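Local structure of SusD homolog (Bacteroides thetaiotaomicron VPI-5482, 3IV0) at residues 31-36 with 93-98; 309-314 with 419-424; 171-176 with 207-212. The protein is a SusD-family outer-membrane protein of unproven function that probably binds glycans at the cell surface for uptake. All coordinates share one frame; numbering follows the deposited sequence.

Interaction 1: 31-36 with 93-98; sequences NSFRNA and DVFYTA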
ATOM      1  N   ASN A  31      -0.444 -13.929   7.792  1.00 12.31           N
ATOM      2  CA  ASN A  31      -1.270 -13.482   8.912  1.00 11.32           C
ATOM      3  C   ASN A  31      -0.644 -12.356   9.707  1.00 10.80           C
ATOM      4  O   ASN A  31      -1.324 -11.406  10.072  1.00 10.39           O
ATOM      5  CB  ASN A  31      -1.621 -14.696   9.800  1.00 11.51           C
ATOM      6  CG  ASN A  31      -2.613 -14.364  10.868  1.00 12.09           C
ATOM      7  OD1 ASN A  31      -3.742 -14.012  10.557  1.00 13.10           O
ATOM      8  ND2 ASN A  31      -2.197 -14.428  12.134  1.00 13.83           N
ATOM      9  N   SER A  32       0.638 -12.478   9.998  1.00 11.44           N
ATOM     10  CA  SER A  32       1.320 -11.423  10.718  1.00 12.22           C
ATOM     11  C   SER A  32       1.353 -10.124   9.922  1.00 10.63           C
ATOM     12  O   SER A  32       1.139  -9.062  10.510  1.00 11.08           O
ATOM     13  CB  SER A  32       2.741 -11.814  11.143  1.00 11.87           C
ATOM     14  OG  SER A  32       2.693 -12.834  12.144  1.00 12.39           O
ATOM     15  N   PHE A  33       1.569 -10.195   8.615  1.00 10.79           N
ATOM     16  CA  PHE A  33       1.559  -8.979   7.804  1.00  9.56           C
ATOM     17  C   PHE A  33       0.165  -8.362   7.851  1.00 10.19           C
ATOM     18  O   PHE A  33       0.034  -7.140   7.963  1.00 10.25           O
ATOM     19  CB  PHE A  33       1.948  -9.308   6.387  1.00  9.95           C
ATOM     20  CG  PHE A  33       2.084  -8.098   5.518  1.00  9.72           C
ATOM     21  CD1 PHE A  33       3.250  -7.331   5.542  1.00 10.78           C
ATOM     22  CD2 PHE A  33       1.066  -7.701   4.704  1.00 10.38           C
ATOM     23  CE1 PHE A  33       3.374  -6.208   4.725  1.00 12.23           C
ATOM     24  CE2 PHE A  33       1.191  -6.575   3.910  1.00 11.50           C
ATOM     25  CZ  PHE A  33       2.344  -5.839   3.939  1.00 10.93           C
ATOM     26  N   ARG A  34      -0.877  -9.167   7.778  1.00  9.44           N
ATOM     27  CA  ARG A  34      -2.238  -8.684   7.882  1.00  9.59           C
ATOM     28  C   ARG A  34      -2.455  -8.024   9.240  1.00  8.91           C
ATOM     29  O   ARG A  34      -3.111  -6.976   9.345  1.00 10.87           O
ATOM     30  CB  ARG A  34      -3.215  -9.822   7.682  1.00 10.51           C
ATOM     31  CG  ARG A  34      -4.659  -9.437   7.962  1.00 10.43           C
ATOM     32  CD  ARG A  34      -5.602 -10.490   7.492  1.00 12.32           C
ATOM     33  NE  ARG A  34      -5.331 -11.784   8.101  1.00 12.61           N
ATOM     34  CZ  ARG A  34      -5.776 -12.933   7.612  1.00 13.43           C
ATOM     35  NH1 ARG A  34      -6.508 -12.973   6.521  1.00 15.33           N
ATOM     36  NH2 ARG A  34      -5.474 -14.068   8.259  1.00 15.98           N
ATOM     37  N   ASN A  35      -1.991  -8.648  10.318  1.00 10.49           N
ATOM     38  CA  ASN A  35      -2.118  -8.041  11.638  1.00 10.09           C
ATOM     39  C   ASN A  35      -1.439  -6.690  11.732  1.00  9.69           C
ATOM     40  O   ASN A  35      -1.996  -5.769  12.355  1.00 11.05           O
ATOM     41  CB  ASN A  35      -1.593  -8.997  12.716  1.00 11.24           C
ATOM     42  CG  ASN A  35      -2.561 -10.111  13.027  1.00 12.04           C
ATOM     43  OD1 ASN A  35      -3.746  -9.994  12.804  1.00 11.86           O
ATOM     44  ND2 ASN A  35      -2.018 -11.207  13.571  1.00 14.79           N
ATOM     45  N   ALA A  36      -0.243  -6.583  11.153  1.00 10.32           N
ATOM     46  CA  ALA A  36       0.534  -5.344  11.225  1.00  9.41           C
ATOM     47  C   ALA A  36      -0.109  -4.206  10.462  1.00 10.93           C
ATOM     48  O   ALA A  36       0.110  -3.031  10.809  1.00 11.23           O
ATOM     49  CB  ALA A  36       1.901  -5.588  10.673  1.00  9.73           C
ATOM     50  N   ASP A  93       7.035  -4.201  15.774  1.00 11.57           N
ATOM     51  CA  ASP A  93       7.093  -5.578  16.270  1.00 12.60           C
ATOM     52  C   ASP A  93       6.359  -6.599  15.430  1.00 11.64           C
ATOM     53  O   ASP A  93       6.895  -7.692  15.197  1.00 12.89           O
ATOM     54  CB  ASP A  93       6.615  -5.675  17.757  1.00 14.87           C
ATOM     55  CG  ASP A  93       5.161  -5.263  17.963  1.00 17.96           C
ATOM     56  OD1 ASP A  93       4.670  -4.357  17.263  1.00 15.44           O
ATOM     57  OD2 ASP A  93       4.478  -5.844  18.859  1.00 20.29           O
ATOM     58  N   VAL A  94       5.151  -6.304  14.976  1.00 11.56           N
ATOM     59  CA  VAL A  94       4.393  -7.306  14.248  1.00 11.42           C
ATOM     60  C   VAL A  94       4.968  -7.542  12.861  1.00 10.20           C
ATOM     61  O   VAL A  94       5.048  -8.675  12.405  1.00 11.41           O
ATOM     62  CB  VAL A  94       2.919  -6.954  14.180  1.00 12.21           C
ATOM     63  CG1 VAL A  94       2.146  -8.068  13.432  1.00 12.99           C
ATOM     64  CG2 VAL A  94       2.358  -6.762  15.608  1.00 13.43           C
ATOM     65  N   PHE A  95       5.449  -6.497  12.194  1.00 10.46           N
ATOM     66  CA  PHE A  95       6.179  -6.704  10.936  1.00  9.95           C
ATOM     67  C   PHE A  95       7.412  -7.568  11.176  1.00  9.33           C
ATOM     68  O   PHE A  95       7.731  -8.435  10.337  1.00 10.30           O
ATOM     69  CB  PHE A  95       6.631  -5.359  10.331  1.00 10.82           C
ATOM     70  CG  PHE A  95       5.508  -4.544   9.748  1.00  8.74           C
ATOM     71  CD1 PHE A  95       4.913  -4.926   8.554  1.00 10.34           C
ATOM     72  CD2 PHE A  95       5.096  -3.364  10.349  1.00  9.64           C
ATOM     73  CE1 PHE A  95       3.904  -4.153   8.014  1.00 10.04           C
ATOM     74  CE2 PHE A  95       4.085  -2.619   9.794  1.00 11.05           C
ATOM     75  CZ  PHE A  95       3.528  -2.997   8.646  1.00 10.01           C
ATOM     76  N   TYR A  96       8.147  -7.332  12.276  1.00  9.93           N
ATOM     77  CA  TYR A  96       9.309  -8.194  12.518  1.00 10.63           C
ATOM     78  C   TYR A  96       8.932  -9.645  12.872  1.00 11.28           C
ATOM     79  O   TYR A  96       9.723 -10.551  12.599  1.00 12.13           O
ATOM     80  CB  TYR A  96      10.255  -7.598  13.575  1.00 11.16           C
ATOM     81  CG  TYR A  96      11.188  -6.574  12.977  1.00 10.89           C
ATOM     82  CD1 TYR A  96      12.237  -6.951  12.162  1.00 11.22           C
ATOM     83  CD2 TYR A  96      10.976  -5.234  13.175  1.00 11.89           C
ATOM     84  CE1 TYR A  96      13.032  -6.026  11.582  1.00 11.75           C
ATOM     85  CE2 TYR A  96      11.782  -4.300  12.612  1.00 10.96           C
ATOM     86  CZ  TYR A  96      12.812  -4.694  11.827  1.00 10.75           C
ATOM     87  OH  TYR A  96      13.591  -3.711  11.254  1.00 11.73           O
ATOM     88  N   THR A  97       7.743  -9.881  13.390  1.00 11.23           N
ATOM     89  CA  THR A  97       7.273 -11.265  13.541  1.00 11.45           C
ATOM     90  C   THR A  97       7.195 -11.926  12.163  1.00 12.05           C
ATOM     91  O   THR A  97       7.650 -13.057  11.997  1.00 12.45           O
ATOM     92  CB  THR A  97       5.917 -11.329  14.255  1.00 11.66           C
ATOM     93  OG1 THR A  97       6.015 -10.731  15.547  1.00 15.32           O
ATOM     94  CG2 THR A  97       5.403 -12.792  14.409  1.00 15.21           C
ATOM     95  N   ALA A  98       6.605 -11.252  11.171  1.00 11.35           N
ATOM     96  CA  ALA A  98       6.581 -11.736   9.810  1.00 11.24           C
ATOM     97  C   ALA A  98       7.976 -11.981   9.262  1.00 10.15           C
ATOM     98  O   ALA A  98       8.252 -13.017   8.657  1.00 12.14           O
ATOM     99  CB  ALA A  98       5.783 -10.753   8.903  1.00 10.83           C
TER
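This is a buried, close-packed antiparallel contact between helix 19-39 and the start of helix 93-108, in the helical part of the SusD fold. The two short axes run at 167° to each other and approach to 8.1 Å. Small residues permit this closeness. S32 lies opposite A98 and A36 lies opposite V94, and in both pairs the CA atoms are 5.3 Å apart.

A36 packs against F95. The CB of A36 sits 3.5 Å from the centroid of the F95 ring, almost on the ring normal, so this is a CH-pi contact over the middle of one face. The F95 ring gets there because its CG lies beside the backbone N, anti to the carbonyl carbon. F33 CE1 lies at the edge of the F95 ring, near the plane of that ring and 3.9 Å from F95 CE1. The two rings cross obliquely. F33 has CG anti to the backbone N (chi1 -175°), and its ring also meets F137 of helix 117-142 edge-to-face. F95 meets F43 in the same manner.

V94 works through one branch. Its CG1, anti to the backbone N, lies 3.2 Å from the carbonyl O of S32 and also touches A36 CB and N35 CB. That carbonyl already accepts the helical bond from A36 N. At the other end S32 CB rests on A98 CB, and S32 OG lies 3.5 Å from T97 CG2.

No hydrogen bond links the two segments. A36 N bonds to S32 O and A98 N to V94 O, each within its own helix. The contact therefore depends on shape: methyl groups and one aromatic face fitted between two closely spaced helices.

Interaction 2: 309-314 with 419-424; sequences TLFPMY and RCRELI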
ATOM      1  N   THR A 309     -10.247  20.124  -7.409  1.00 17.36           N
ATOM      2  CA  THR A 309      -8.945  20.091  -8.110  1.00 17.74           C
ATOM      3  C   THR A 309      -8.657  18.716  -8.696  1.00 16.11           C
ATOM      4  O   THR A 309      -8.258  18.566  -9.858  1.00 16.69           O
ATOM      5  CB  THR A 309      -7.816  20.412  -7.138  1.00 18.86           C
ATOM      6  OG1 THR A 309      -7.940  21.782  -6.722  1.00 22.06           O
ATOM      7  CG2 THR A 309      -6.410  20.139  -7.770  1.00 25.08           C
ATOM      8  N   LEU A 310      -8.893  17.708  -7.881  1.00 14.71           N
ATOM      9  CA  LEU A 310      -8.620  16.352  -8.257  1.00 15.29           C
ATOM     10  C   LEU A 310      -9.528  15.812  -9.360  1.00 14.83           C
ATOM     11  O   LEU A 310      -9.069  15.142 -10.293  1.00 13.60           O
ATOM     12  CB  LEU A 310      -8.723  15.487  -6.994  1.00 16.37           C
ATOM     13  CG  LEU A 310      -8.234  14.053  -7.102  1.00 17.42           C
ATOM     14  CD1 LEU A 310      -6.768  14.070  -7.524  1.00 18.15           C
ATOM     15  CD2 LEU A 310      -8.432  13.314  -5.758  1.00 16.15           C
ATOM     16  N   PHE A 311     -10.814  16.098  -9.260  1.00 12.90           N
ATOM     17  CA  PHE A 311     -11.821  15.623 -10.216  1.00 13.83           C
ATOM     18  C   PHE A 311     -12.535  16.859 -10.796  1.00 15.28           C
ATOM     19  O   PHE A 311     -13.630  17.212 -10.338  1.00 15.51           O
ATOM     20  CB  PHE A 311     -12.822  14.697  -9.537  1.00 14.58           C
ATOM     21  CG  PHE A 311     -12.262  13.343  -9.181  1.00 13.04           C
ATOM     22  CD1 PHE A 311     -12.098  12.382 -10.149  1.00 14.49           C
ATOM     23  CD2 PHE A 311     -11.872  13.069  -7.885  1.00 13.96           C
ATOM     24  CE1 PHE A 311     -11.576  11.140  -9.811  1.00 14.16           C
ATOM     25  CE2 PHE A 311     -11.310  11.809  -7.557  1.00 14.39           C
ATOM     26  CZ  PHE A 311     -11.187  10.875  -8.526  1.00 13.82           C
ATOM     27  N   PRO A 312     -11.907  17.550 -11.753  0.60 14.66           N
ATOM     28  CA  PRO A 312     -12.466  18.843 -12.185  0.60 15.27           C
ATOM     29  C   PRO A 312     -13.885  18.735 -12.721  0.60 15.63           C
ATOM     30  O   PRO A 312     -14.196  17.846 -13.512  0.60 14.41           O
ATOM     31  CB  PRO A 312     -11.474  19.312 -13.263  0.60 14.95           C
ATOM     32  CG  PRO A 312     -10.200  18.575 -12.961  0.60 15.74           C
ATOM     33  CD  PRO A 312     -10.652  17.248 -12.469  0.60 14.05           C
HETATM   34  N   MSE A 313     -14.734  19.684 -12.316  0.66 16.56           N
HETATM   35  CA  MSE A 313     -16.158  19.608 -12.610  0.66 15.80           C
HETATM   36  C   MSE A 313     -16.510  19.734 -14.096  0.66 14.12           C
HETATM   37  O   MSE A 313     -17.581  19.299 -14.491  0.66 13.61           O
HETATM   38  CB  MSE A 313     -16.910  20.662 -11.785  0.66 19.36           C
HETATM   39  CG  MSE A 313     -16.677  22.082 -12.212  0.66 16.79           C
HETATM   40 SE   MSE A 313     -17.521  23.324 -10.940  0.50 24.56          SE
HETATM   41  CE  MSE A 313     -19.082  22.787 -11.008  0.66 17.90           C
ATOM     42  N   TYR A 314     -15.612  20.302 -14.906  1.00 13.89           N
ATOM     43  CA  TYR A 314     -15.893  20.515 -16.315  1.00 14.01           C
ATOM     44  C   TYR A 314     -15.329  19.451 -17.223  1.00 16.51           C
ATOM     45  O   TYR A 314     -15.430  19.566 -18.443  1.00 17.36           O
ATOM     46  CB  TYR A 314     -15.403  21.902 -16.748  1.00 15.67           C
ATOM     47  CG  TYR A 314     -15.882  23.037 -15.852  1.00 18.45           C
ATOM     48  CD1 TYR A 314     -17.226  23.320 -15.706  1.00 19.38           C
ATOM     49  CD2 TYR A 314     -14.976  23.829 -15.159  1.00 29.54           C
ATOM     50  CE1 TYR A 314     -17.662  24.351 -14.875  1.00 21.50           C
ATOM     51  CE2 TYR A 314     -15.404  24.864 -14.345  1.00 28.66           C
ATOM     52  CZ  TYR A 314     -16.740  25.118 -14.207  1.00 31.23           C
ATOM     53  OH  TYR A 314     -17.154  26.149 -13.395  1.00 33.07           O
ATOM     54  N   ARG A 419      -2.670   9.064 -10.542  1.00 10.41           N
ATOM     55  CA  ARG A 419      -2.528   8.139  -9.413  1.00 10.97           C
ATOM     56  C   ARG A 419      -3.341   8.626  -8.224  1.00 11.42           C
ATOM     57  O   ARG A 419      -3.955   7.818  -7.516  1.00 11.38           O
ATOM     58  CB  ARG A 419      -1.050   7.990  -8.984  1.00 12.34           C
ATOM     59  CG  ARG A 419      -0.234   7.071  -9.914  1.00 15.33           C
ATOM     60  CD  ARG A 419       1.192   6.755  -9.421  1.00 14.15           C
ATOM     61  NE  ARG A 419       1.222   6.162  -8.087  1.00 13.38           N
ATOM     62  CZ  ARG A 419       1.070   4.872  -7.819  1.00 11.57           C
ATOM     63  NH1 ARG A 419       0.824   4.001  -8.783  1.00 13.42           N
ATOM     64  NH2 ARG A 419       1.118   4.424  -6.576  1.00 14.37           N
ATOM     65  N   CYS A 420      -3.416   9.934  -7.986  1.00 10.20           N
ATOM     66  CA  CYS A 420      -4.220  10.431  -6.885  1.00  9.85           C
ATOM     67  C   CYS A 420      -5.698  10.164  -7.099  1.00 10.90           C
ATOM     68  O   CYS A 420      -6.417   9.827  -6.163  1.00 11.83           O
ATOM     69  CB  CYS A 420      -3.967  11.915  -6.693  1.00 10.56           C
ATOM     70  SG  CYS A 420      -2.333  12.368  -6.078  1.00 13.93           S
ATOM     71  N   ARG A 421      -6.179  10.315  -8.327  1.00  9.29           N
ATOM     72  CA  ARG A 421      -7.585  10.011  -8.625  1.00 10.41           C
ATOM     73  C   ARG A 421      -7.855   8.521  -8.553  1.00 11.07           C
ATOM     74  O   ARG A 421      -8.818   8.067  -7.914  1.00 11.29           O
ATOM     75  CB  ARG A 421      -7.949  10.459 -10.034  1.00 10.95           C
ATOM     76  CG  ARG A 421      -8.135  11.963 -10.218  1.00 11.14           C
ATOM     77  CD  ARG A 421      -8.519  12.275 -11.671  1.00 12.85           C
ATOM     78  NE  ARG A 421      -7.398  12.324 -12.580  1.00 12.23           N
ATOM     79  CZ  ARG A 421      -6.606  13.369 -12.741  1.00 13.58           C
ATOM     80  NH1 ARG A 421      -6.835  14.484 -12.073  1.00 13.72           N
ATOM     81  NH2 ARG A 421      -5.598  13.309 -13.581  1.00 16.03           N
ATOM     82  N   GLU A 422      -7.022   7.735  -9.228  1.00 10.27           N
ATOM     83  CA  GLU A 422      -7.274   6.317  -9.394  1.00  9.94           C
ATOM     84  C   GLU A 422      -7.165   5.535  -8.087  1.00  9.70           C
ATOM     85  O   GLU A 422      -7.958   4.623  -7.843  1.00 10.23           O
ATOM     86  CB  GLU A 422      -6.301   5.743 -10.412  1.00 10.03           C
ATOM     87  CG  GLU A 422      -6.487   4.287 -10.712  1.00 11.93           C
ATOM     88  CD  GLU A 422      -7.803   3.971 -11.361  1.00 12.50           C
ATOM     89  OE1 GLU A 422      -8.434   4.859 -11.999  1.00 12.15           O
ATOM     90  OE2 GLU A 422      -8.265   2.813 -11.278  1.00 12.46           O
ATOM     91  N   LEU A 423      -6.224   5.926  -7.225  1.00  9.99           N
ATOM     92  CA  LEU A 423      -5.892   5.128  -6.054  1.00  9.76           C
ATOM     93  C   LEU A 423      -6.367   5.678  -4.740  1.00 11.34           C
ATOM     94  O   LEU A 423      -6.031   5.154  -3.679  1.00 11.20           O
ATOM     95  CB  LEU A 423      -4.399   4.878  -5.999  1.00 10.20           C
ATOM     96  CG  LEU A 423      -3.784   4.211  -7.225  1.00 10.93           C
ATOM     97  CD1 LEU A 423      -2.244   4.149  -7.138  1.00 14.14           C
ATOM     98  CD2 LEU A 423      -4.328   2.787  -7.487  1.00 12.96           C
ATOM     99  N   ILE A 424      -7.256   6.659  -4.787  1.00  9.63           N
ATOM    100  CA  ILE A 424      -7.751   7.235  -3.561  1.00 11.32           C
ATOM    101  C   ILE A 424      -8.324   6.163  -2.653  1.00 11.75           C
ATOM    102  O   ILE A 424      -9.114   5.335  -3.070  1.00 11.28           O
ATOM    103  CB  ILE A 424      -8.790   8.375  -3.855  1.00 11.63           C
ATOM    104  CG1 ILE A 424      -9.129   9.072  -2.526  1.00 13.06           C
ATOM    105  CG2 ILE A 424     -10.047   7.863  -4.599  1.00 14.30           C
ATOM    106  CD1 ILE A 424      -9.888  10.412  -2.720  1.00 15.05           C
TER
HETATM  107  O   HOH W   1      -6.537  17.430 -11.720  1.00 21.40           O
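R421 reaches from the last turn of helix 408-422 to the C-terminal end of helix 304-310, where its guanidinium binds a main-chain carbonyl. The contact joins two helix ends of the SusD fold. R421 NH1 donates to L310 O at 2.9 Å, with an N-H...O angle of 165°. The acceptor lies in the guanidinium plane, at its edge, and the donor lies in the carbonyl plane. Water 1 uses the same nitrogen: it accepts from R421 NH1 and donates to T309 O. The arginine thus serves two successive carbonyls, one directly and one through water.

The aliphatic part of the arginine packs as well. R421 CG lies over one face of the F311 ring, offset toward the rim and 3.8 Å from the centroid, as a CH-pi contact. The ring and guanidinium planes stand 74° apart, so the charged group is not stacked on the ring. L310 brings CD1 to within 3.6 Å of C420 CB and also touches R421 CG. On its other branch, L310 CD2 has a looser contact with I424 CD1.

Several features set these groups in place. F311 is the first residue to leave the helical conformation, and its ring meets that of F324. The arginine chain is extended at chi2 and bent at chi3 (-82°), which turns its end toward L310. R421 NE forms a salt bridge with E418. An alanine at R421 lacks the guanidinium and the CG and CD methylenes, and would probably loosen the hold on L310 O, the water link to T309 O and the packing on F311. Close beside the bond, R421 CD also lies 3.2 Å from L310 O.

Interaction 3: 171-176 with 207-212; sequences ADLQPL and ALMMHI. With EDO (1,2-ethanediol), chain E.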
ATOM      1  N   ALA A 171      17.579  -6.935  -4.462  1.00 12.31           N
ATOM      2  CA  ALA A 171      18.462  -8.030  -4.781  1.00 13.33           C
ATOM      3  C   ALA A 171      17.839  -9.373  -4.442  1.00 14.68           C
ATOM      4  O   ALA A 171      18.105 -10.356  -5.133  1.00 16.85           O
ATOM      5  CB  ALA A 171      19.770  -7.853  -4.074  1.00 15.20           C
ATOM      6  N   ASP A 172      17.076  -9.453  -3.350  1.00 10.92           N
ATOM      7  CA  ASP A 172      16.428 -10.712  -2.978  1.00 12.74           C
ATOM      8  C   ASP A 172      15.287 -11.054  -3.936  1.00 12.55           C
ATOM      9  O   ASP A 172      14.980 -12.226  -4.181  1.00 12.40           O
ATOM     10  CB  ASP A 172      15.863 -10.649  -1.564  1.00 13.83           C
ATOM     11  CG  ASP A 172      16.915 -10.605  -0.468  1.00 19.00           C
ATOM     12  OD1 ASP A 172      18.050 -10.992  -0.720  1.00 20.62           O
ATOM     13  OD2 ASP A 172      16.530 -10.233   0.677  1.00 21.84           O
ATOM     14  N   LEU A 173      14.595 -10.033  -4.422  1.00 10.84           N
ATOM     15  CA  LEU A 173      13.439 -10.218  -5.296  1.00 10.57           C
ATOM     16  C   LEU A 173      13.760 -10.518  -6.765  1.00 11.93           C
ATOM     17  O   LEU A 173      13.090 -11.316  -7.413  1.00 11.47           O
ATOM     18  CB  LEU A 173      12.523  -8.999  -5.240  1.00 11.15           C
ATOM     19  CG  LEU A 173      11.902  -8.716  -3.876  1.00 10.97           C
ATOM     20  CD1 LEU A 173      11.354  -7.241  -3.754  1.00 12.92           C
ATOM     21  CD2 LEU A 173      10.804  -9.706  -3.630  1.00 13.01           C
ATOM     22  N   GLN A 174      14.813  -9.889  -7.305  1.00 12.31           N
ATOM     23  CA  GLN A 174      15.180 -10.085  -8.702  1.00 13.42           C
ATOM     24  C   GLN A 174      15.262 -11.561  -9.146  1.00 13.25           C
ATOM     25  O   GLN A 174      14.719 -11.906 -10.191  1.00 13.62           O
ATOM     26  CB  GLN A 174      16.468  -9.327  -9.041  1.00 14.67           C
ATOM     27  CG  GLN A 174      16.838  -9.334 -10.501  1.00 16.41           C
ATOM     28  CD  GLN A 174      15.955  -8.497 -11.317  1.00 21.54           C
ATOM     29  OE1 GLN A 174      15.855  -7.285 -11.112  1.00 23.48           O
ATOM     30  NE2 GLN A 174      15.308  -9.110 -12.292  1.00 23.28           N
ATOM     31  N   PRO A 175      15.943 -12.426  -8.370  1.00 13.23           N
ATOM     32  CA  PRO A 175      16.017 -13.838  -8.766  1.00 14.68           C
ATOM     33  C   PRO A 175      14.667 -14.531  -8.874  1.00 15.71           C
ATOM     34  O   PRO A 175      14.521 -15.474  -9.632  1.00 15.75           O
ATOM     35  CB  PRO A 175      16.837 -14.460  -7.649  1.00 15.70           C
ATOM     36  CG  PRO A 175      17.633 -13.361  -7.104  1.00 18.03           C
ATOM     37  CD  PRO A 175      16.730 -12.175  -7.155  1.00 14.58           C
ATOM     38  N   LEU A 176      13.673 -14.058  -8.142  1.00 13.10           N
ATOM     39  CA  LEU A 176      12.349 -14.649  -8.251  1.00 12.55           C
ATOM     40  C   LEU A 176      11.790 -14.492  -9.658  1.00 15.16           C
ATOM     41  O   LEU A 176      10.990 -15.312 -10.111  1.00 15.82           O
ATOM     42  CB  LEU A 176      11.395 -14.065  -7.202  1.00 11.93           C
ATOM     43  CG  LEU A 176      11.815 -14.095  -5.722  1.00 14.21           C
ATOM     44  CD1 LEU A 176      10.702 -13.557  -4.819  1.00 14.10           C
ATOM     45  CD2 LEU A 176      12.267 -15.504  -5.266  1.00 15.60           C
ATOM     46  N   ALA A 207       5.305  -5.542  -8.906  1.00  8.31           N
ATOM     47  CA  ALA A 207       4.788  -4.303  -8.340  1.00  9.48           C
ATOM     48  C   ALA A 207       5.641  -3.835  -7.178  1.00  8.33           C
ATOM     49  O   ALA A 207       5.991  -2.653  -7.057  1.00  9.36           O
ATOM     50  CB  ALA A 207       3.351  -4.456  -7.913  1.00  9.78           C
ATOM     51  N   LEU A 208       6.008  -4.744  -6.282  1.00  8.69           N
ATOM     52  CA  LEU A 208       6.835  -4.396  -5.146  1.00  9.08           C
ATOM     53  C   LEU A 208       8.195  -3.850  -5.598  1.00  7.85           C
ATOM     54  O   LEU A 208       8.688  -2.851  -5.102  1.00  8.96           O
ATOM     55  CB  LEU A 208       7.015  -5.595  -4.217  1.00 10.23           C
ATOM     56  CG  LEU A 208       7.951  -5.368  -3.029  1.00  8.69           C
ATOM     57  CD1 LEU A 208       7.582  -4.127  -2.202  1.00  9.35           C
ATOM     58  CD2 LEU A 208       8.062  -6.612  -2.153  1.00 11.13           C
HETATM   59  N   MSE A 209       8.790  -4.487  -6.589  1.00  9.22           N
HETATM   60  CA  MSE A 209      10.073  -4.020  -7.091  1.00  8.38           C
HETATM   61  C   MSE A 209       9.988  -2.653  -7.709  1.00  9.00           C
HETATM   62  O   MSE A 209      10.904  -1.843  -7.558  1.00  8.74           O
HETATM   63  CB  MSE A 209      10.647  -5.024  -8.073  1.00  9.31           C
HETATM   64  CG  MSE A 209      11.113  -6.373  -7.452  1.00  9.27           C
HETATM   65 SE   MSE A 209      11.859  -7.599  -8.719  0.75 10.56          SE
HETATM   66  CE  MSE A 209      13.616  -6.722  -9.073  1.00 15.53           C
HETATM   67  N   MSE A 210       8.867  -2.361  -8.376  0.66  8.58           N
HETATM   68  CA  MSE A 210       8.691  -1.031  -8.931  0.66  9.50           C
HETATM   69  C   MSE A 210       8.611   0.017  -7.842  0.66  8.71           C
HETATM   70  O   MSE A 210       9.253   1.058  -7.927  0.66  9.20           O
HETATM   71  CB  MSE A 210       7.466  -0.945  -9.833  0.66 10.48           C
HETATM   72  CG  MSE A 210       7.524  -1.888 -10.988  0.66  9.11           C
HETATM   73 SE   MSE A 210       5.879  -2.059 -12.044  0.50 13.70          SE
HETATM   74  CE  MSE A 210       5.968  -0.507 -12.908  0.66 22.11           C
ATOM     75  N   HIS A 211       7.881  -0.291  -6.769  1.00  8.12           N
ATOM     76  CA  HIS A 211       7.786   0.621  -5.644  1.00  8.60           C
ATOM     77  C   HIS A 211       9.133   0.832  -4.971  1.00  8.83           C
ATOM     78  O   HIS A 211       9.502   1.958  -4.646  1.00  9.06           O
ATOM     79  CB  HIS A 211       6.795   0.066  -4.635  1.00  8.05           C
ATOM     80  CG  HIS A 211       5.426   0.556  -4.841  1.00  9.26           C
ATOM     81  ND1 HIS A 211       4.524   0.001  -5.733  1.00 12.10           N
ATOM     82  CD2 HIS A 211       4.804   1.593  -4.251  1.00  8.06           C
ATOM     83  CE1 HIS A 211       3.396   0.700  -5.676  1.00  7.56           C
ATOM     84  NE2 HIS A 211       3.547   1.661  -4.783  1.00 14.23           N
ATOM     85  N   ILE A 212       9.903  -0.226  -4.789  1.00  8.72           N
ATOM     86  CA  ILE A 212      11.194  -0.103  -4.112  1.00  9.45           C
ATOM     87  C   ILE A 212      12.130   0.768  -4.946  1.00  8.16           C
ATOM     88  O   ILE A 212      12.772   1.695  -4.414  1.00  8.46           O
ATOM     89  CB  ILE A 212      11.807  -1.481  -3.819  1.00  8.62           C
ATOM     90  CG1 ILE A 212      11.027  -2.235  -2.759  1.00 10.22           C
ATOM     91  CG2 ILE A 212      13.278  -1.330  -3.369  1.00 10.60           C
ATOM     92  CD1 ILE A 212      11.426  -3.703  -2.649  1.00 11.14           C
TER
HETATM   93  C1  EDO E   4      13.943  -6.023 -14.327  1.00 27.06           C
HETATM   94  O1  EDO E   4      14.086  -7.324 -13.758  1.00 38.17           O
HETATM   95  C2  EDO E   4      14.642  -4.987 -13.452  1.00 24.75           C
HETATM   96  O2  EDO E   4      14.487  -5.367 -12.093  1.00 25.68           O
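A small apolar interface in the helical part of the SusD fold joins residues 171-176, around the start of helix 174-178, to helix 202-219. L173 is its centre. Its CD1 methyl meets two side chains on successive turns of the helix, with L208 CD2 and I212 CD1 each 3.7 Å from L173 CD1. L173 crosses L208 at about a right angle and I212 obliquely. Its CB packs on CG of M209, a selenomethionine, at 3.7 Å, and the selenium lies close by.

The M209 chain is extended at chi2 and bends at chi3 (73°). This bend carries CE to the amide of Q174, where M209 CE lies 3.1 Å from Q174 OE1. The two side chains cross at about a right angle. Q174 also holds a 1,2-ethanediol, probably from the crystallisation liquor. EDO O2 donates to Q174 OE1, and Q174 NE2 donates to EDO O1, both at 2.6 Å. The diol therefore spans both ends of the amide, and D178 also accepts from Q174 NE2. These bonds would help fix the rotation of the amide.

Helix 117-142 adds F129 and F136 beside L208, extending the apolar layer. A leucine set against residues i and i+4 of one helix, here L208 and I212, is typical of packing in alpha-helical folds.

Along the chain the contacts begin in the order interaction 1, interaction 3, interaction 2, and none encloses another. Interactions 1 and 3 both belong to the N-terminal, starch-binding-associated part of the sequence, and their centres are about 20 Å apart. Helix 117-142 packs against both, so it connects them. Interaction 2 lies across the centre of the chain from interaction 1, with centres about 33 Å apart and nearest atoms about 15 Å apart. Interactions 2 and 3, with centres about 29 Å apart, touch where R419 NH2 approaches H211 NE2 at 4.1 Å. Helix 202-219 thereby meets helix 408-422, and early and late parts of the sequence pack into one helix-rich body.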